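Local coordinates for protein GTN Reductase (Agrobacterium tumefaciens, PDB 5N6G) that binds flavin mononucleotide and, as an ene-reductase of the Old Yellow Enzyme family, probably reduces activated carbon-carbon double bonds with a nicotinamide coenzyme as electron source, at residues Gly92-Gln97 against Gly171-Glu176; Pro34-Ala39 against Trp80-Asp85; Arg18-Pro23 against Val322-Phe327; Glu54-Ser59 against Ala96-Val101. All blocks are in the same frame, centred on the assembly; numbering follows the deposited sequence.

Contact 1: residues Gly92-Gln97 against Gly171-Glu176. With FMN (flavin mononucleotide), chain B.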
# COMPACT_ATOMS: atom_id res chain seq x y z
N GLY A 92 -9.63 -17.29 -2.49
CA GLY A 92 -9.38 -15.91 -2.13
C GLY A 92 -9.27 -14.96 -3.31
O GLY A 92 -9.52 -15.30 -4.47
N LYS A 93 -8.93 -13.72 -2.97
CA LYS A 93 -8.75 -12.63 -3.91
C LYS A 93 -7.54 -11.82 -3.47
O LYS A 93 -7.27 -11.70 -2.28
CB LYS A 93 -9.99 -11.72 -3.96
CG LYS A 93 -11.26 -12.43 -4.44
CD LYS A 93 -11.19 -12.76 -5.92
CE LYS A 93 -12.23 -13.81 -6.32
NZ LYS A 93 -13.59 -13.31 -6.03
N ILE A 94 -6.80 -11.28 -4.44
CA ILE A 94 -5.54 -10.62 -4.11
C ILE A 94 -5.27 -9.50 -5.10
O ILE A 94 -5.46 -9.66 -6.31
CB ILE A 94 -4.40 -11.65 -4.08
CG1 ILE A 94 -3.08 -11.02 -3.63
CG2 ILE A 94 -4.26 -12.39 -5.42
CD1 ILE A 94 -2.04 -12.08 -3.28
N VAL A 95 -4.86 -8.35 -4.56
CA VAL A 95 -4.45 -7.19 -5.36
C VAL A 95 -3.00 -6.86 -5.03
O VAL A 95 -2.54 -7.02 -3.89
CB VAL A 95 -5.36 -5.97 -5.12
CG1 VAL A 95 -6.78 -6.27 -5.61
CG2 VAL A 95 -5.37 -5.57 -3.66
N ALA A 96 -2.29 -6.38 -6.03
CA ALA A 96 -0.89 -6.00 -5.87
C ALA A 96 -0.79 -4.55 -5.45
O ALA A 96 -1.39 -3.68 -6.09
CB ALA A 96 -0.14 -6.19 -7.19
N GLN A 97 -0.04 -4.28 -4.38
CA GLN A 97 0.18 -2.90 -3.95
C GLN A 97 1.35 -2.35 -4.75
O GLN A 97 2.51 -2.54 -4.38
CB GLN A 97 0.45 -2.79 -2.45
CG GLN A 97 0.46 -1.31 -2.07
CD GLN A 97 0.90 -0.99 -0.66
OE1 GLN A 97 1.98 -1.39 -0.20
NE2 GLN A 97 0.11 -0.18 0.01
N GLY A 171 -1.88 -12.49 -12.77
CA GLY A 171 -3.09 -13.08 -12.25
C GLY A 171 -3.73 -12.35 -11.09
O GLY A 171 -4.65 -12.90 -10.48
N PHE A 172 -3.29 -11.15 -10.77
CA PHE A 172 -3.92 -10.39 -9.70
C PHE A 172 -5.33 -9.99 -10.12
O PHE A 172 -5.62 -9.79 -11.30
CB PHE A 172 -3.11 -9.14 -9.36
CG PHE A 172 -1.85 -9.44 -8.60
CD1 PHE A 172 -1.89 -9.66 -7.22
CD2 PHE A 172 -0.63 -9.48 -9.24
CE1 PHE A 172 -0.75 -9.93 -6.51
CE2 PHE A 172 0.52 -9.74 -8.53
CZ PHE A 172 0.46 -9.99 -7.16
N ASP A 173 -6.21 -9.87 -9.12
CA ASP A 173 -7.56 -9.37 -9.34
C ASP A 173 -7.61 -7.87 -9.58
O ASP A 173 -8.62 -7.37 -10.07
CB ASP A 173 -8.41 -9.75 -8.14
CG ASP A 173 -8.54 -11.25 -8.01
OD1 ASP A 173 -9.23 -11.85 -8.87
OD2 ASP A 173 -7.92 -11.83 -7.09
N GLY A 174 -6.52 -7.17 -9.30
CA GLY A 174 -6.47 -5.72 -9.39
C GLY A 174 -5.21 -5.23 -8.71
O GLY A 174 -4.33 -6.01 -8.35
N VAL A 175 -5.15 -3.92 -8.52
CA VAL A 175 -4.02 -3.28 -7.86
C VAL A 175 -4.52 -2.28 -6.83
O VAL A 175 -5.59 -1.68 -6.98
CB VAL A 175 -3.06 -2.56 -8.83
CG1 VAL A 175 -2.55 -3.53 -9.90
CG2 VAL A 175 -3.69 -1.33 -9.46
N GLU A 176 -3.70 -2.09 -5.81
CA GLU A 176 -3.81 -0.97 -4.90
C GLU A 176 -2.64 -0.04 -5.17
O GLU A 176 -1.49 -0.43 -4.98
CB GLU A 176 -3.81 -1.42 -3.44
CG GLU A 176 -3.83 -0.27 -2.44
CD GLU A 176 -3.93 -0.72 -0.99
OE1 GLU A 176 -5.06 -1.02 -0.50
OE2 GLU A 176 -2.87 -0.73 -0.32
N1 FMN B . 1.88 -0.36 4.69
C2 FMN B . 1.85 -0.29 3.32
O2 FMN B . 1.07 0.48 2.72
N3 FMN B . 2.68 -1.11 2.58
C4 FMN B . 3.60 -2.00 3.09
O4 FMN B . 4.26 -2.72 2.34
C4A FMN B . 3.65 -2.04 4.54
N5 FMN B . 4.48 -2.88 5.10
C5A FMN B . 4.40 -3.03 6.48
C6 FMN B . 5.19 -4.00 7.08
C7 FMN B . 5.08 -4.27 8.44
C7M FMN B . 5.93 -5.36 9.04
C8 FMN B . 4.16 -3.56 9.22
C8M FMN B . 3.96 -3.87 10.67
C9 FMN B . 3.38 -2.57 8.62
C9A FMN B . 3.49 -2.31 7.26
N10 FMN B . 2.64 -1.39 6.61
C10 FMN B . 2.71 -1.21 5.25
C1' FMN B . 1.55 -0.78 7.38
C2' FMN B . 0.40 -1.75 7.56
O2' FMN B . -0.22 -2.05 6.30
C3' FMN B . -0.67 -1.24 8.53
O3' FMN B . -1.15 0.03 8.09
C4' FMN B . -0.19 -1.10 9.97
O4' FMN B . 0.42 -2.32 10.40
C5' FMN B . -1.30 -0.68 10.91
O5' FMN B . -2.33 -1.69 10.96
P FMN B . -2.54 -2.74 12.17
O1P FMN B . -2.84 -1.90 13.39
O2P FMN B . -1.21 -3.46 12.32
O3P FMN B . -3.66 -3.61 11.72
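Gln97 and Glu176 both place CG anti to the backbone N (chi1 -172° and 176°) and run on extended, which lays the two side chains side by side, pointing the same way, on adjacent parallel strands. At their tips Gln97 NE2 gives Glu176 OE2 a weak, bent bond of 3.0 Å, while Glu176 OE1 is taken by His265. The Gln97 amide grips the pyrimidine end of FMN twice: OE1 accepts from FMN N3 at 2.9 Å, and NE2 donates nearly straight to FMN O2, also 2.9 Å.

The strands 94-97 and 174-176 pair Ala96 with Val175: Ala96 N bonds to Gly174 O (3.1 Å), and Glu176 N to Ala96 O (2.8 Å). Ala96 CB stands 3.6 Å from the centroid of the Phe172 ring, almost on the ring normal, a CH-pi contact. At the strand entrance Asp173 closes a two-bond ring with Ile94, its OD2 accepting from Ile94 N through the anti lone pair (2.9 Å) and its N donating to Ile94 O. His88 shares that OD2.

The two flavin bonds set the amide's orientation, one acceptor and one donor complementary to N3-H and the C2 carbonyl, and the weak bond to Glu176 OE2 adds to it.

Contact 2: residues Pro34-Ala39 against Trp80-Asp85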
# COMPACT_ATOMS: atom_id res chain seq x y z
N PRO A 34 9.39 -13.10 -6.27
CA PRO A 34 8.72 -13.97 -5.30
C PRO A 34 9.14 -15.41 -5.47
O PRO A 34 9.36 -15.89 -6.58
CB PRO A 34 7.23 -13.79 -5.62
CG PRO A 34 7.14 -12.50 -6.35
CD PRO A 34 8.41 -12.45 -7.16
N ASN A 35 9.19 -16.13 -4.34
CA ASN A 35 9.69 -17.50 -4.32
C ASN A 35 8.67 -18.44 -3.67
O ASN A 35 7.53 -18.04 -3.42
CB ASN A 35 11.03 -17.52 -3.61
CG ASN A 35 10.95 -16.95 -2.22
OD1 ASN A 35 10.00 -17.24 -1.47
ND2 ASN A 35 11.89 -16.07 -1.88
N ASN A 36 9.03 -19.70 -3.47
CA ASN A 36 8.05 -20.68 -3.00
C ASN A 36 7.62 -20.41 -1.56
O ASN A 36 6.46 -20.65 -1.19
CB ASN A 36 8.61 -22.08 -3.11
CG ASN A 36 8.72 -22.55 -4.52
OD1 ASN A 36 8.16 -21.94 -5.42
ND2 ASN A 36 9.41 -23.66 -4.72
N LEU A 37 8.55 -19.94 -0.72
CA LEU A 37 8.18 -19.58 0.66
C LEU A 37 7.16 -18.45 0.68
O LEU A 37 6.19 -18.48 1.46
CB LEU A 37 9.43 -19.20 1.46
CG LEU A 37 9.22 -19.05 2.97
CD1 LEU A 37 8.91 -20.38 3.61
CD2 LEU A 37 10.45 -18.42 3.61
N ASN A 38 7.35 -17.44 -0.18
CA ASN A 38 6.38 -16.36 -0.31
C ASN A 38 5.01 -16.92 -0.68
O ASN A 38 3.97 -16.43 -0.19
CB ASN A 38 6.82 -15.36 -1.38
CG ASN A 38 8.17 -14.71 -1.13
OD1 ASN A 38 8.88 -14.37 -2.09
ND2 ASN A 38 8.53 -14.50 0.11
N ALA A 39 4.98 -17.94 -1.54
CA ALA A 39 3.71 -18.52 -1.95
C ALA A 39 3.02 -19.20 -0.78
O ALA A 39 1.81 -19.05 -0.60
CB ALA A 39 3.90 -19.50 -3.11
N TRP A 80 4.96 -14.26 -8.97
CA TRP A 80 3.66 -13.81 -8.52
C TRP A 80 2.52 -14.68 -9.05
O TRP A 80 1.49 -14.85 -8.36
CB TRP A 80 3.43 -12.37 -8.94
CG TRP A 80 4.09 -11.34 -8.10
CD1 TRP A 80 4.97 -10.39 -8.52
CD2 TRP A 80 3.88 -11.09 -6.69
NE1 TRP A 80 5.33 -9.57 -7.48
CE2 TRP A 80 4.69 -9.98 -6.34
CE3 TRP A 80 3.11 -11.70 -5.70
CZ2 TRP A 80 4.74 -9.47 -5.05
CZ3 TRP A 80 3.18 -11.18 -4.39
CH2 TRP A 80 3.98 -10.08 -4.09
N LYS A 81 2.66 -15.21 -10.27
CA LYS A 81 1.61 -16.06 -10.81
C LYS A 81 1.41 -17.30 -9.94
O LYS A 81 0.27 -17.75 -9.76
CB LYS A 81 1.94 -16.44 -12.26
CG LYS A 81 0.87 -17.25 -12.97
CD LYS A 81 -0.40 -16.43 -13.18
CE LYS A 81 -1.43 -17.19 -14.01
NZ LYS A 81 -2.67 -16.39 -14.21
N LYS A 82 2.48 -17.86 -9.40
CA LYS A 82 2.31 -19.00 -8.49
C LYS A 82 1.51 -18.59 -7.26
O LYS A 82 0.67 -19.36 -6.77
CB LYS A 82 3.68 -19.54 -8.09
CG LYS A 82 3.62 -20.81 -7.27
CD LYS A 82 5.00 -21.19 -6.73
CE LYS A 82 5.03 -22.64 -6.25
NZ LYS A 82 5.77 -23.52 -7.20
N ILE A 83 1.75 -17.37 -6.76
CA ILE A 83 1.06 -16.87 -5.57
C ILE A 83 -0.42 -16.63 -5.86
O ILE A 83 -1.29 -17.06 -5.10
CB ILE A 83 1.75 -15.60 -5.06
CG1 ILE A 83 3.11 -15.98 -4.47
CG2 ILE A 83 0.87 -14.87 -4.05
CD1 ILE A 83 3.98 -14.83 -4.16
N THR A 84 -0.74 -15.91 -6.95
CA THR A 84 -2.14 -15.62 -7.23
C THR A 84 -2.91 -16.89 -7.57
O THR A 84 -4.05 -17.06 -7.13
CB THR A 84 -2.29 -14.58 -8.35
OG1 THR A 84 -1.85 -15.13 -9.60
CG2 THR A 84 -1.50 -13.32 -8.05
N ASP A 85 -2.29 -17.81 -8.31
CA ASP A 85 -2.95 -19.10 -8.54
C ASP A 85 -3.26 -19.81 -7.22
O ASP A 85 -4.35 -20.37 -7.05
CB ASP A 85 -2.08 -19.98 -9.42
CG ASP A 85 -2.08 -19.57 -10.89
OD1 ASP A 85 -2.88 -18.70 -11.29
OD2 ASP A 85 -1.25 -20.16 -11.64
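Pro34 meets Trp80 and Ile83 where the start of helix 36-43 packs on helix 74-89, two of the helices outside the beta barrel of this TIM-barrel protein. Going round the pyrrolidine from CB, Pro34 CB touches Ile83 CD1 at 3.7 Å, and CG then stands over the face of the indole. It lies 3.4 Å from the centroid of the five-membered ring and 6° off its normal, a CH-pi contact in which the proline crosses the indole at about a right angle. Trp80 NE1 is bonded to Gly70 O, and its ring meets Phe172 edge-to-face.

Ile83 carries the packing onward. Its CG1 is anti to the carbonyl carbon (chi1 -70°) and reaches Ala39 CA at 3.6 Å, while CD1 also meets Asn38 CB. The helix start is closed by a capping box: Asn38 N donates to Asn35 OD1 at 3.0 Å, and Asn35 N to Asn38 OD1 at 2.9 Å. Asn38 ND2 is held by Tyr363 and Arg28.

Toward solvent, the extended Lys82 chain passes Ala39 CB with its CD. CE comes to 3.3 Å from Asn36 OD1, and the bend at chi4 turns NZ to a weak 3.4 Å hydrogen bond with that oxygen.

Contact 3: residues Arg18-Pro23 against Val322-Phe327. With FMN (flavin mononucleotide), chain B.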
# COMPACT_ATOMS: atom_id res chain seq x y z
N ARG A 18 -15.37 -9.19 4.70
CA ARG A 18 -14.87 -7.83 4.78
C ARG A 18 -13.64 -7.72 5.68
O ARG A 18 -13.33 -6.63 6.17
CB ARG A 18 -15.99 -6.90 5.23
CG ARG A 18 -17.06 -6.79 4.15
CD ARG A 18 -18.42 -6.48 4.73
NE ARG A 18 -19.46 -6.48 3.69
CZ ARG A 18 -19.93 -5.40 3.09
NH1 ARG A 18 -19.47 -4.19 3.41
NH2 ARG A 18 -20.86 -5.52 2.15
N ILE A 19 -12.90 -8.81 5.83
CA ILE A 19 -11.65 -8.83 6.59
C ILE A 19 -10.53 -8.82 5.55
O ILE A 19 -10.41 -9.76 4.76
CB ILE A 19 -11.58 -10.05 7.52
CG1 ILE A 19 -12.62 -9.97 8.63
CG2 ILE A 19 -10.21 -10.18 8.17
CD1 ILE A 19 -13.04 -11.33 9.20
N VAL A 20 -9.75 -7.75 5.51
CA VAL A 20 -8.73 -7.54 4.51
C VAL A 20 -7.36 -7.71 5.15
O VAL A 20 -7.14 -7.29 6.29
CB VAL A 20 -8.90 -6.15 3.88
CG1 VAL A 20 -7.80 -5.81 2.88
CG2 VAL A 20 -10.28 -6.04 3.24
N MET A 21 -6.44 -8.37 4.44
CA MET A 21 -5.04 -8.42 4.85
C MET A 21 -4.33 -7.17 4.32
O MET A 21 -4.17 -6.99 3.10
CB MET A 21 -4.36 -9.69 4.35
CG MET A 21 -2.88 -9.74 4.69
SD MET A 21 -2.19 -11.33 4.23
CE MET A 21 -0.43 -11.01 4.38
N ALA A 22 -3.93 -6.31 5.25
CA ALA A 22 -3.23 -5.08 4.88
C ALA A 22 -1.87 -5.39 4.25
O ALA A 22 -1.29 -6.47 4.47
CB ALA A 22 -3.03 -4.20 6.10
N PRO A 23 -1.33 -4.46 3.47
CA PRO A 23 -0.02 -4.68 2.84
C PRO A 23 1.08 -4.72 3.89
O PRO A 23 1.13 -3.86 4.78
CB PRO A 23 0.14 -3.46 1.92
CG PRO A 23 -0.76 -2.39 2.53
CD PRO A 23 -1.93 -3.16 3.10
N VAL A 322 -17.47 2.08 8.07
CA VAL A 322 -16.54 1.54 7.08
C VAL A 322 -17.22 0.34 6.43
O VAL A 322 -18.12 -0.26 7.00
CB VAL A 322 -15.18 1.12 7.69
CG1 VAL A 322 -14.61 2.22 8.55
CG2 VAL A 322 -15.30 -0.16 8.50
N ASP A 323 -16.74 -0.01 5.23
CA ASP A 323 -17.25 -1.20 4.55
C ASP A 323 -16.45 -2.44 4.86
O ASP A 323 -16.97 -3.55 4.75
CB ASP A 323 -17.25 -1.00 3.04
CG ASP A 323 -18.13 0.14 2.59
OD1 ASP A 323 -19.18 0.37 3.24
OD2 ASP A 323 -17.77 0.81 1.59
N ALA A 324 -15.18 -2.28 5.22
CA ALA A 324 -14.30 -3.41 5.46
C ALA A 324 -13.14 -2.89 6.31
O ALA A 324 -12.88 -1.68 6.35
CB ALA A 324 -13.78 -4.04 4.16
N VAL A 325 -12.46 -3.81 6.97
CA VAL A 325 -11.34 -3.49 7.86
C VAL A 325 -10.13 -4.31 7.43
O VAL A 325 -10.23 -5.53 7.25
CB VAL A 325 -11.69 -3.76 9.33
CG1 VAL A 325 -10.45 -3.59 10.20
CG2 VAL A 325 -12.83 -2.83 9.80
N ALA A 326 -9.00 -3.63 7.26
CA ALA A 326 -7.74 -4.26 6.93
C ALA A 326 -6.91 -4.36 8.20
O ALA A 326 -6.74 -3.37 8.92
CB ALA A 326 -7.00 -3.48 5.86
N PHE A 327 -6.39 -5.55 8.45
CA PHE A 327 -5.55 -5.83 9.61
C PHE A 327 -4.14 -6.10 9.12
O PHE A 327 -3.96 -6.88 8.18
CB PHE A 327 -6.05 -7.06 10.36
CG PHE A 327 -7.46 -6.94 10.91
CD1 PHE A 327 -7.66 -6.50 12.20
CD2 PHE A 327 -8.55 -7.31 10.16
CE1 PHE A 327 -8.94 -6.43 12.74
CE2 PHE A 327 -9.83 -7.23 10.67
CZ PHE A 327 -10.02 -6.80 11.96
N1 FMN B . 1.88 -0.36 4.69
C2 FMN B . 1.85 -0.29 3.32
O2 FMN B . 1.07 0.48 2.72
N3 FMN B . 2.68 -1.11 2.58
C4 FMN B . 3.60 -2.00 3.09
O4 FMN B . 4.26 -2.72 2.34
C4A FMN B . 3.65 -2.04 4.54
N5 FMN B . 4.48 -2.88 5.10
C5A FMN B . 4.40 -3.03 6.48
C6 FMN B . 5.19 -4.00 7.08
C7 FMN B . 5.08 -4.27 8.44
C7M FMN B . 5.93 -5.36 9.04
C8 FMN B . 4.16 -3.56 9.22
C8M FMN B . 3.96 -3.87 10.67
C9 FMN B . 3.38 -2.57 8.62
C9A FMN B . 3.49 -2.31 7.26
N10 FMN B . 2.64 -1.39 6.61
C10 FMN B . 2.71 -1.21 5.25
C1' FMN B . 1.55 -0.78 7.38
C2' FMN B . 0.40 -1.75 7.56
O2' FMN B . -0.22 -2.05 6.30
C3' FMN B . -0.67 -1.24 8.53
O3' FMN B . -1.15 0.03 8.09
C4' FMN B . -0.19 -1.10 9.97
O4' FMN B . 0.42 -2.32 10.40
C5' FMN B . -1.30 -0.68 10.91
O5' FMN B . -2.33 -1.69 10.96
P FMN B . -2.54 -2.74 12.17
O1P FMN B . -2.84 -1.90 13.39
O2P FMN B . -1.21 -3.46 12.32
O3P FMN B . -3.66 -3.61 11.72
O HOH W 1 -20.95 -1.73 3.41
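Val20 and Ala22 alternate with Val325 and Phe327 in the backbone bonding that joins the first and last barrel strands. Four hydrogen bonds make the parallel ladder: Val325 N to Arg18 O (3.1 Å), Val20 N to Val325 O (2.9 Å), Phe327 N to Val20 O (2.9 Å) and Ala22 N to Phe327 O (3.0 Å).

Apolar contacts occupy both sheet faces. Val20 CB meets Ala326 CB at 3.8 Å, and Ala22 CB follows on the same methyl. On the face of Ile19 and Phe327, Ile19 CG2 approaches CD2 of the phenyl ring obliquely, while Val325 CG1 lies over one ring face, offset toward the rim. Helix 337-343 packs against both Ile19 and Phe327.

Polar side-chain contacts gather at the strand entrance. Arg18 is extended from CG to NE, which lets NH1 reach Asp323 O at 2.9 Å, on a lone pair in the carbonyl plane. A water accepts from Arg18 NH1 and donates to Asp323 OD1, spanning charges too distant for a salt bridge; Asp323 OD2 makes a salt bridge to Arg294 and accepts from Trp302 N.

Pro23 O accepts from FMN O2' at 2.7 Å. Barrel closure therefore rests on continuous backbone bonding, and residues just beyond it supply a carbonyl acceptor to the cofactor's ribityl chain.

Contact 4: residues Glu54-Ser59 against Ala96-Val101. With FMN (flavin mononucleotide), chain B; 8OZ (2-Phenylacrylic acid), chain C.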
# COMPACT_ATOMS: atom_id res chain seq x y z
N GLU A 54 2.28 -7.10 0.09
CA GLU A 54 3.39 -6.20 0.40
C GLU A 54 3.61 -5.24 -0.75
O GLU A 54 3.37 -5.57 -1.92
CB GLU A 54 4.66 -7.02 0.64
CG GLU A 54 5.20 -7.78 -0.58
CD GLU A 54 5.96 -9.05 -0.19
OE1 GLU A 54 7.17 -8.97 0.15
OE2 GLU A 54 5.34 -10.14 -0.22
N GLY A 55 4.12 -4.05 -0.45
CA GLY A 55 4.45 -3.13 -1.52
C GLY A 55 5.35 -3.80 -2.53
O GLY A 55 6.32 -4.48 -2.16
N THR A 56 5.01 -3.64 -3.80
CA THR A 56 5.75 -4.28 -4.88
C THR A 56 6.13 -3.23 -5.92
O THR A 56 5.24 -2.66 -6.58
CB THR A 56 4.94 -5.45 -5.46
OG1 THR A 56 5.74 -6.16 -6.42
CG2 THR A 56 3.65 -5.03 -6.08
N PRO A 57 7.41 -2.90 -6.06
CA PRO A 57 7.77 -1.76 -6.91
C PRO A 57 7.53 -2.00 -8.38
O PRO A 57 7.69 -3.11 -8.90
CB PRO A 57 9.26 -1.55 -6.60
CG PRO A 57 9.36 -2.01 -5.16
CD PRO A 57 8.48 -3.24 -5.12
N ILE A 58 7.15 -0.91 -9.05
CA ILE A 58 6.91 -0.91 -10.49
C ILE A 58 8.20 -0.88 -11.30
O ILE A 58 8.18 -1.12 -12.52
CB ILE A 58 6.05 0.30 -10.88
CG1 ILE A 58 6.77 1.60 -10.50
CG2 ILE A 58 4.69 0.23 -10.20
CD1 ILE A 58 6.02 2.87 -10.89
N SER A 59 9.33 -0.61 -10.66
CA SER A 59 10.60 -0.45 -11.36
C SER A 59 11.70 -0.55 -10.32
O SER A 59 11.46 -0.41 -9.12
CB SER A 59 10.70 0.90 -12.05
OG SER A 59 10.65 1.91 -11.05
N ALA A 96 -2.29 -6.38 -6.03
CA ALA A 96 -0.89 -6.00 -5.87
C ALA A 96 -0.79 -4.55 -5.45
O ALA A 96 -1.39 -3.68 -6.09
CB ALA A 96 -0.14 -6.19 -7.19
N GLN A 97 -0.04 -4.28 -4.38
CA GLN A 97 0.18 -2.90 -3.95
C GLN A 97 1.35 -2.35 -4.75
O GLN A 97 2.51 -2.54 -4.38
CB GLN A 97 0.45 -2.79 -2.45
CG GLN A 97 0.46 -1.31 -2.07
CD GLN A 97 0.90 -0.99 -0.66
OE1 GLN A 97 1.98 -1.39 -0.20
NE2 GLN A 97 0.11 -0.18 0.01
N ILE A 98 1.06 -1.64 -5.83
CA ILE A 98 2.12 -1.21 -6.74
C ILE A 98 2.74 0.08 -6.20
O ILE A 98 2.04 1.02 -5.81
CB ILE A 98 1.59 -1.08 -8.19
CG1 ILE A 98 0.47 -0.05 -8.33
CG2 ILE A 98 1.17 -2.49 -8.70
CD1 ILE A 98 0.03 0.13 -9.82
N TRP A 99 4.06 0.10 -6.16
CA TRP A 99 4.80 0.97 -5.27
C TRP A 99 5.90 1.73 -6.00
O TRP A 99 6.56 1.19 -6.88
CB TRP A 99 5.42 0.11 -4.20
CG TRP A 99 5.97 0.74 -2.97
CD1 TRP A 99 5.74 2.00 -2.49
CD2 TRP A 99 6.80 0.08 -2.02
NE1 TRP A 99 6.40 2.16 -1.28
CE2 TRP A 99 7.06 0.99 -0.97
CE3 TRP A 99 7.35 -1.20 -1.96
CZ2 TRP A 99 7.83 0.65 0.12
CZ3 TRP A 99 8.12 -1.54 -0.88
CH2 TRP A 99 8.37 -0.62 0.15
N HIS A 100 6.10 2.98 -5.62
CA HIS A 100 7.30 3.73 -5.94
C HIS A 100 7.68 4.49 -4.68
O HIS A 100 6.89 5.29 -4.17
CB HIS A 100 7.11 4.69 -7.13
CG HIS A 100 8.39 5.22 -7.69
ND1 HIS A 100 9.33 5.87 -6.92
CD2 HIS A 100 8.88 5.18 -8.95
CE1 HIS A 100 10.36 6.19 -7.69
NE2 HIS A 100 10.11 5.79 -8.93
N VAL A 101 8.88 4.25 -4.19
CA VAL A 101 9.31 4.84 -2.92
C VAL A 101 9.76 6.29 -3.01
O VAL A 101 9.92 6.94 -1.97
CB VAL A 101 10.49 4.08 -2.29
CG1 VAL A 101 10.06 2.66 -1.99
CG2 VAL A 101 11.72 4.10 -3.18
N1 FMN B . 1.88 -0.36 4.69
C2 FMN B . 1.85 -0.29 3.32
O2 FMN B . 1.07 0.48 2.72
N3 FMN B . 2.68 -1.11 2.58
C4 FMN B . 3.60 -2.00 3.09
O4 FMN B . 4.26 -2.72 2.34
C4A FMN B . 3.65 -2.04 4.54
N5 FMN B . 4.48 -2.88 5.10
C5A FMN B . 4.40 -3.03 6.48
C6 FMN B . 5.19 -4.00 7.08
C7 FMN B . 5.08 -4.27 8.44
C7M FMN B . 5.93 -5.36 9.04
C8 FMN B . 4.16 -3.56 9.22
C8M FMN B . 3.96 -3.87 10.67
C9 FMN B . 3.38 -2.57 8.62
C9A FMN B . 3.49 -2.31 7.26
N10 FMN B . 2.64 -1.39 6.61
C10 FMN B . 2.71 -1.21 5.25
C1' FMN B . 1.55 -0.78 7.38
C2' FMN B . 0.40 -1.75 7.56
O2' FMN B . -0.22 -2.05 6.30
C3' FMN B . -0.67 -1.24 8.53
O3' FMN B . -1.15 0.03 8.09
C4' FMN B . -0.19 -1.10 9.97
O4' FMN B . 0.42 -2.32 10.40
C5' FMN B . -1.30 -0.68 10.91
O5' FMN B . -2.33 -1.69 10.96
P FMN B . -2.54 -2.74 12.17
O1P FMN B . -2.84 -1.90 13.39
O2P FMN B . -1.21 -3.46 12.32
O3P FMN B . -3.66 -3.61 11.72
C4 8OZ C . 7.60 -1.13 6.89
C5 8OZ C . 8.89 -1.37 6.46
C6 8OZ C . 9.25 -1.03 5.17
C7 8OZ C . 8.32 -0.47 4.31
C8 8OZ C . 5.03 1.32 4.23
C 8OZ C . 5.93 -0.21 2.54
O 8OZ C . 4.10 1.64 3.54
C1 8OZ C . 5.99 0.25 3.78
C2 8OZ C . 7.01 -0.24 4.74
C3 8OZ C . 6.67 -0.57 6.04
O1 8OZ C . 5.28 1.89 5.39
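Gly55 and Pro57 approach the Trp99 indole obliquely, as does the ligand, while Val101 CG1 lies over one face, 3.5 Å above its plane and offset toward the rim. His178 stacks with the indole and Tyr183 meets it edge-to-face. Gly55 has no side chain, and Trp99 CE3 settles directly on its backbone, 3.3 Å from Gly55 C. Farther round the benzo ring, CH2 and CZ2 meet carbon C of 2-phenylacrylic acid, CZ2 at 3.2 Å. Pro57 lies side by side with Trp99, its CG 3.9 Å from CE3. CG of Trp99 is anti to the backbone N (chi1 -166°), which carries the indole past Gly55 to the ligand. The His100 ring has Ile58 CD1 at its edge, near its plane, and its NE2 is bonded to Gln61.

Backbone bonds set this register. Thr56 N donates to Gln97 O at 2.8 Å, Ile58 N to Trp99 O at 3.1 Å, and Trp99 N to Thr56 O through a weak bond bent to 132°. Away from the ligand, Ile58 CG2 packs on Ile98 CB, and Thr56 CG2 lies 3.2 Å from Gln97 O; Thr56 OG1 bonds to Pro69 O.

Gly55 N donates at 3.1 Å to FMN O4, the carbonyl flanking N3 on the side away from O2. These adjacent parallel strands, joined through helix 74-89 in a beta-alpha-beta unit, put cofactor and ligand contacts at the C-terminal strand ends, the usual place of a TIM-barrel active site.

How the contacts relate
Contacts 1, 3 and 4 are buried pairings of neighbouring strands in one eight-stranded barrel, whereas contact 2 is helix packing outside it, buried in the middle and exposed at its lysine end. Contacts 1 and 4 share strand 94-99, and contact 3 closes the barrel between its first and last strands, with the others nested in the intervening chain. All three strand contacts reach FMN, and they meet beside it, where Pro23 CG of contact 3 lies 3.5 Å from Gln97 NE2 of contacts 1 and 4; contact 4 alone adds the bound acid. Contact 2 relies mainly on apolar and CH-pi packing; its Trp80 touches Phe172 of contact 1 and Thr56 of contact 4, linking helix layer to barrel.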